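Local coordinates for protein DNA helicase RecQ (Deinococcus radiodurans, PDB 2RHF) that probably couples ATP hydrolysis to duplex DNA unwinding while translocating 3'-5', this piece being its C-terminal, regulatory HRDC domain, at residues Arg12-Arg15 and Arg16-Lys20; Asp69-Asn72 and Thr73-Gly77. All blocks are in the same frame, centred on the assembly; numbering follows the deposited sequence.

In the fold
Contacts 1 and 2 lie on the first and last helices of a small, all-helical HRDC domain. Contact 1 occupies the second half of helix 4-22; contact 2 follows much later, over the last turns of helix 57-76 and the terminal Gly77. Their centres are about 16 Å apart, yet the two helices pack together, and the contacts meet where Leu14 CD2 lies 4.2 Å from Ala70 CB. Contact 1 has Leu14 and Leu18 inside, turned to helix 57-76, whereas contact 2 lies largely at the surface, although Ile71 and Val74 return that packing onto Leu7 of helix 4-22. The first and last helices are thereby joined in one compact domain.

Contact 1: Arg12-Arg15 and Arg16-Lys20; sequences RELR and RELMK
With CG anti to its carbonyl carbon (chi1 -68°) and the rest of the chain stretched out as far as NE, Arg16 runs back along the helix and lays its guanidinium beside the previous turn. Arg12 CB sits over one face of that group, 3.9 Å from Arg16 NH2, while Glu13 CG approaches obliquely, 3.8 Å from Arg16 NH1. The two guanidinium planes are 36° apart; Arg12 offers its aliphatic stem and carries its charged end away, which probably eases the repulsion. Glu13 does not grip the arginine directly: a water donates to Glu13 OE2 at 2.7 Å and accepts only a weak bond from Arg16 NH1. Long polar chains suit this outer side, where the stems pack and Glu13 and Arg16 share a water. On the buried side Leu14 takes the other choice, CG anti to the backbone N (chi1 171°), which brings CG to 3.9 Å from Leu18 CD1. The branched leucines fit a side that is closed by Tyr63, Arg66 and Ile67 of helix 57-76. Glu17 OE1, beside Leu14 CD1, has its salt bridge with Arg66, and Arg15 sends NH1 to Phe30 O and Asn32 OD1. Four i to i+4 backbone bonds link the two segments, the shortest from Met19 N (a selenomethionine) to Arg15 O at 2.8 Å. The whole is an amphipathic alpha-helix, one leucine-lined side packed into the helical bundle of the HRDC domain.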
ATOM      1  N   ARG A  12       1.854  -2.657   6.317  1.00  9.19           N
ATOM      2  CA  ARG A  12       1.275  -2.369   7.626  1.00  9.83           C
ATOM      3  C   ARG A  12       1.990  -1.205   8.309  1.00  9.56           C
ATOM      4  O   ARG A  12       1.354  -0.362   8.947  1.00  9.63           O
ATOM      5  CB  ARG A  12       1.320  -3.601   8.526  1.00 10.85           C
ATOM      6  CG  ARG A  12       0.227  -4.599   8.222  1.00 11.89           C
ATOM      7  CD  ARG A  12       0.090  -5.693   9.285  1.00 14.12           C
ATOM      8  NE  ARG A  12      -1.160  -6.414   9.039  1.00 15.93           N
ATOM      9  CZ  ARG A  12      -1.305  -7.396   8.147  1.00 16.65           C
ATOM     10  NH1 ARG A  12      -0.265  -7.842   7.459  1.00 17.50           N
ATOM     11  NH2 ARG A  12      -2.493  -7.948   7.956  1.00 18.65           N
ATOM     12  N   GLU A  13       3.317  -1.158   8.178  1.00  9.27           N
ATOM     13  CA  GLU A  13       4.110  -0.060   8.729  1.00  9.94           C
ATOM     14  C   GLU A  13       3.754   1.249   8.043  1.00  9.20           C
ATOM     15  O   GLU A  13       3.599   2.286   8.696  1.00  9.66           O
ATOM     16  CB  GLU A  13       5.603  -0.374   8.594  1.00  9.86           C
ATOM     17  CG  GLU A  13       6.027  -1.494   9.551  1.00 11.00           C
ATOM     18  CD  GLU A  13       7.388  -2.111   9.252  1.00 11.70           C
ATOM     19  OE1 GLU A  13       7.972  -1.872   8.176  1.00 12.46           O
ATOM     20  OE2 GLU A  13       7.871  -2.878  10.117  1.00 14.64           O
ATOM     21  N   LEU A  14       3.612   1.214   6.724  1.00  8.79           N
ATOM     22  CA  LEU A  14       3.191   2.399   5.982  1.00  8.70           C
ATOM     23  C   LEU A  14       1.809   2.842   6.449  1.00  8.44           C
ATOM     24  O   LEU A  14       1.568   4.034   6.697  1.00  8.87           O
ATOM     25  CB  LEU A  14       3.168   2.126   4.489  1.00  8.92           C
ATOM     26  CG  LEU A  14       2.536   3.248   3.660  1.00  9.02           C
ATOM     27  CD1 LEU A  14       3.290   4.570   3.796  1.00  9.93           C
ATOM     28  CD2 LEU A  14       2.435   2.842   2.218  1.00 10.35           C
ATOM     29  N   ARG A  15       0.885   1.897   6.556  1.00  8.66           N
ATOM     30  CA  ARG A  15      -0.472   2.232   6.966  1.00  9.25           C
ATOM     31  C   ARG A  15      -0.476   2.941   8.331  1.00  9.34           C
ATOM     32  O   ARG A  15      -1.192   3.928   8.511  1.00  9.92           O
ATOM     33  CB  ARG A  15      -1.350   0.988   6.954  1.00  9.17           C
ATOM     34  CG  ARG A  15      -2.825   1.275   7.279  1.00  9.55           C
ATOM     35  CD  ARG A  15      -3.718   0.115   6.932  1.00 10.27           C
ATOM     36  NE  ARG A  15      -3.414  -1.068   7.736  1.00  9.65           N
ATOM     37  CZ  ARG A  15      -4.030  -2.238   7.600  1.00  9.82           C
ATOM     38  NH1 ARG A  15      -4.999  -2.389   6.695  1.00 10.35           N
ATOM     39  NH2 ARG A  15      -3.695  -3.250   8.368  1.00 11.23           N
ATOM     40  N   ARG A  16       0.359   2.480   9.267  1.00  9.90           N
ATOM     41  CA  ARG A  16       0.471   3.155  10.570  1.00 10.90           C
ATOM     42  C   ARG A  16       0.995   4.583  10.453  1.00 10.55           C
ATOM     43  O   ARG A  16       0.525   5.469  11.165  1.00 11.60           O
ATOM     44  CB  ARG A  16       1.308   2.338  11.542  1.00 12.09           C
ATOM     45  CG  ARG A  16       0.654   1.050  11.976  1.00 14.40           C
ATOM     46  CD  ARG A  16       1.610   0.183  12.804  1.00 20.69           C
ATOM     47  NE  ARG A  16       1.188  -1.219  12.782  1.00 23.21           N
ATOM     48  CZ  ARG A  16       1.962  -2.246  12.439  1.00 23.82           C
ATOM     49  NH1 ARG A  16       3.244  -2.064  12.112  1.00 23.71           N
ATOM     50  NH2 ARG A  16       1.458  -3.473  12.453  1.00 25.95           N
ATOM     51  N   GLU A  17       1.956   4.815   9.552  1.00 10.43           N
ATOM     52  CA  GLU A  17       2.442   6.181   9.307  1.00 11.08           C
ATOM     53  C   GLU A  17       1.320   7.059   8.778  1.00 11.19           C
ATOM     54  O   GLU A  17       1.136   8.198   9.220  1.00 12.12           O
ATOM     55  CB  GLU A  17       3.596   6.184   8.307  1.00 11.10           C
ATOM     56  CG  GLU A  17       4.827   5.463   8.800  1.00 11.69           C
ATOM     57  CD  GLU A  17       5.942   5.367   7.767  1.00 12.84           C
ATOM     58  OE1 GLU A  17       5.740   5.727   6.586  1.00 14.50           O
ATOM     59  OE2 GLU A  17       7.045   4.919   8.167  1.00 14.17           O
ATOM     60  N   LEU A  18       0.572   6.537   7.808  1.00 10.68           N
ATOM     61  CA  LEU A  18      -0.512   7.291   7.199  1.00 11.19           C
ATOM     62  C   LEU A  18      -1.629   7.581   8.197  1.00 11.35           C
ATOM     63  O   LEU A  18      -2.211   8.664   8.196  1.00 12.21           O
ATOM     64  CB  LEU A  18      -1.047   6.556   5.973  1.00 10.96           C
ATOM     65  CG  LEU A  18      -0.033   6.390   4.827  1.00 10.89           C
ATOM     66  CD1 LEU A  18      -0.617   5.501   3.755  1.00 11.20           C
ATOM     67  CD2 LEU A  18       0.419   7.728   4.242  1.00 11.89           C
HETATM   68  N   MSE A  19      -1.909   6.621   9.071  1.00 11.13           N
HETATM   69  CA  MSE A  19      -2.882   6.832  10.156  1.00 12.53           C
HETATM   70  C   MSE A  19      -2.458   8.009  11.044  1.00 13.40           C
HETATM   71  O   MSE A  19      -3.268   8.874  11.391  1.00 14.23           O
HETATM   72  CB  MSE A  19      -2.983   5.582  11.017  1.00 11.98           C
HETATM   73  CG  MSE A  19      -3.693   4.402  10.371  1.00 12.10           C
HETATM   74 SE   MSE A  19      -3.420   2.784  11.385  1.00 15.65          SE
HETATM   75  CE  MSE A  19      -4.266   3.318  13.055  1.00 16.35           C
ATOM     76  N   LYS A  20      -1.183   8.033  11.417  1.00 14.02           N
ATOM     77  CA  LYS A  20      -0.657   9.088  12.281  1.00 16.15           C
ATOM     78  C   LYS A  20      -0.760  10.451  11.585  1.00 15.79           C
ATOM     79  O   LYS A  20      -1.150  11.454  12.212  1.00 17.06           O
ATOM     80  CB  LYS A  20       0.794   8.771  12.682  1.00 16.31           C
ATOM     81  CG  LYS A  20       1.459   9.800  13.608  1.00 18.43           C
ATOM     82  CD  LYS A  20       2.953   9.493  13.803  1.00 20.12           C
ATOM     83  CE  LYS A  20       3.682  10.648  14.497  1.00 23.92           C
ATOM     84  NZ  LYS A  20       5.172  10.573  14.357  1.00 26.45           N
TER
HETATM   85  O   HOH W   1       6.277  -3.692  12.141  1.00 24.87           O

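Contact 2: Asp69-Asn72 and Thr73-Gly77; sequences DAIN and TVLDG
Ile71 and Leu75 run alongside each other in the same direction, one turn apart on the last amphipathic helix of the HRDC fold. Ile71 CG2, the branch anti to the backbone N, comes to 3.7 Å from Leu75 CD1. These apolar chains suit a side that meets other parts of the domain: Ile71 also touches Leu7 and Pro43, and Leu75 reaches Gln42 and Arg44. Cutting Leu75 back to an alanine would probably open a gap beside Ile71 CG2 and lose the packing on Gln42 and Arg44. Val74, between them in sequence, is turned to Asp6, Leu7 and Ala10 of helix 4-22. Asn72 has a polar end suited to a partly exposed place, and its OD1 accepts a hydrogen bond from Arg44. On the exposed side Asp69 and Thr73 cross at a slant, with Asp69 OD1 3.5 Å from Thr73 OG1. A threonine can turn its hydroxyl back onto the helix: with OG1 anti to the carbonyl carbon (chi1 -63°), it donates to Asp69 O at 2.8 Å. That oxygen is thus gripped twice, by Thr73 N and by Thr73 OG1, which arrive from opposite faces of the carbonyl plane, OG1 standing 35° out of it.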
ATOM      1  N   ASP A  69       6.773   3.108  -3.033  1.00  8.86           N
ATOM      2  CA  ASP A  69       8.061   3.212  -2.353  1.00  9.42           C
ATOM      3  C   ASP A  69       8.197   2.126  -1.276  1.00  8.93           C
ATOM      4  O   ASP A  69       9.278   1.555  -1.105  1.00  9.10           O
ATOM      5  CB  ASP A  69       8.193   4.640  -1.793  1.00 10.13           C
ATOM      6  CG  ASP A  69       9.441   4.863  -0.957  1.00 11.57           C
ATOM      7  OD1 ASP A  69      10.540   4.376  -1.317  1.00 12.39           O
ATOM      8  OD2 ASP A  69       9.303   5.600   0.048  1.00 13.97           O
ATOM      9  N   ALA A  70       7.122   1.836  -0.542  1.00  8.92           N
ATOM     10  CA  ALA A  70       7.169   0.751   0.439  1.00  9.32           C
ATOM     11  C   ALA A  70       7.488  -0.590  -0.247  1.00  8.82           C
ATOM     12  O   ALA A  70       8.360  -1.343   0.197  1.00  9.31           O
ATOM     13  CB  ALA A  70       5.859   0.661   1.212  1.00  9.68           C
ATOM     14  N   ILE A  71       6.789  -0.873  -1.339  1.00  8.46           N
ATOM     15  CA  ILE A  71       7.019  -2.093  -2.092  1.00  8.95           C
ATOM     16  C   ILE A  71       8.462  -2.142  -2.615  1.00  9.05           C
ATOM     17  O   ILE A  71       9.142  -3.163  -2.476  1.00  9.57           O
ATOM     18  CB  ILE A  71       5.982  -2.200  -3.229  1.00  9.00           C
ATOM     19  CG1 ILE A  71       4.588  -2.473  -2.631  1.00  9.77           C
ATOM     20  CG2 ILE A  71       6.365  -3.298  -4.230  1.00  9.95           C
ATOM     21  CD1 ILE A  71       3.442  -2.239  -3.585  1.00 10.13           C
ATOM     22  N   ASN A  72       8.936  -1.047  -3.205  1.00  9.03           N
ATOM     23  CA  ASN A  72      10.290  -1.008  -3.739  1.00  9.70           C
ATOM     24  C   ASN A  72      11.352  -1.157  -2.681  1.00  9.58           C
ATOM     25  O   ASN A  72      12.383  -1.784  -2.914  1.00 10.17           O
ATOM     26  CB  ASN A  72      10.507   0.273  -4.530  1.00 10.86           C
ATOM     27  CG  ASN A  72       9.796   0.241  -5.856  1.00 12.52           C
ATOM     28  OD1 ASN A  72       9.663  -0.814  -6.454  1.00 15.02           O
ATOM     29  ND2 ASN A  72       9.336   1.382  -6.317  1.00 15.14           N
ATOM     30  N   THR A  73      11.102  -0.603  -1.502  1.00  9.34           N
ATOM     31  CA  THR A  73      12.063  -0.708  -0.417  1.00 10.16           C
ATOM     32  C   THR A  73      12.255  -2.174  -0.031  1.00  9.86           C
ATOM     33  O   THR A  73      13.383  -2.620   0.226  1.00 10.49           O
ATOM     34  CB  THR A  73      11.634   0.157   0.786  1.00 10.07           C
ATOM     35  OG1 THR A  73      11.624   1.536   0.393  1.00 10.29           O
ATOM     36  CG2 THR A  73      12.607   0.006   1.947  1.00 12.07           C
ATOM     37  N   VAL A  74      11.160  -2.924   0.011  1.00  9.16           N
ATOM     38  CA  VAL A  74      11.236  -4.356   0.294  1.00 10.07           C
ATOM     39  C   VAL A  74      11.880  -5.131  -0.858  1.00  9.95           C
ATOM     40  O   VAL A  74      12.756  -5.965  -0.635  1.00 10.83           O
ATOM     41  CB  VAL A  74       9.840  -4.923   0.622  1.00 10.43           C
ATOM     42  CG1 VAL A  74       9.887  -6.456   0.729  1.00 11.39           C
ATOM     43  CG2 VAL A  74       9.306  -4.286   1.894  1.00 12.12           C
ATOM     44  N   LEU A  75      11.441  -4.880  -2.087  1.00 10.08           N
ATOM     45  CA  LEU A  75      11.933  -5.678  -3.215  1.00 10.81           C
ATOM     46  C   LEU A  75      13.403  -5.431  -3.508  1.00 11.43           C
ATOM     47  O   LEU A  75      14.117  -6.359  -3.888  1.00 12.96           O
ATOM     48  CB  LEU A  75      11.114  -5.413  -4.465  1.00 11.27           C
ATOM     49  CG  LEU A  75       9.656  -5.858  -4.438  1.00 11.43           C
ATOM     50  CD1 LEU A  75       8.962  -5.450  -5.710  1.00 13.62           C
ATOM     51  CD2 LEU A  75       9.521  -7.340  -4.203  1.00 13.90           C
ATOM     52  N   ASP A  76      13.849  -4.186  -3.354  1.00 10.69           N
ATOM     53  CA  ASP A  76      15.217  -3.802  -3.704  1.00 11.44           C
ATOM     54  C   ASP A  76      16.178  -3.808  -2.530  1.00 12.25           C
ATOM     55  O   ASP A  76      17.370  -4.038  -2.720  1.00 14.27           O
ATOM     56  CB  ASP A  76      15.243  -2.423  -4.371  1.00 11.85           C
ATOM     57  CG  ASP A  76      14.630  -2.424  -5.761  1.00 11.77           C
ATOM     58  OD1 ASP A  76      14.521  -3.522  -6.360  1.00 13.09           O
ATOM     59  OD2 ASP A  76      14.276  -1.321  -6.246  1.00 13.30           O
ATOM     60  N   GLY A  77      15.699  -3.498  -1.331  1.00 13.33           N
ATOM     61  CA  GLY A  77      16.583  -3.366  -0.159  1.00 14.83           C
ATOM     62  C   GLY A  77      17.478  -2.141  -0.202  1.00 16.08           C
ATOM     63  O   GLY A  77      18.517  -2.082   0.467  1.00 16.76           O
TER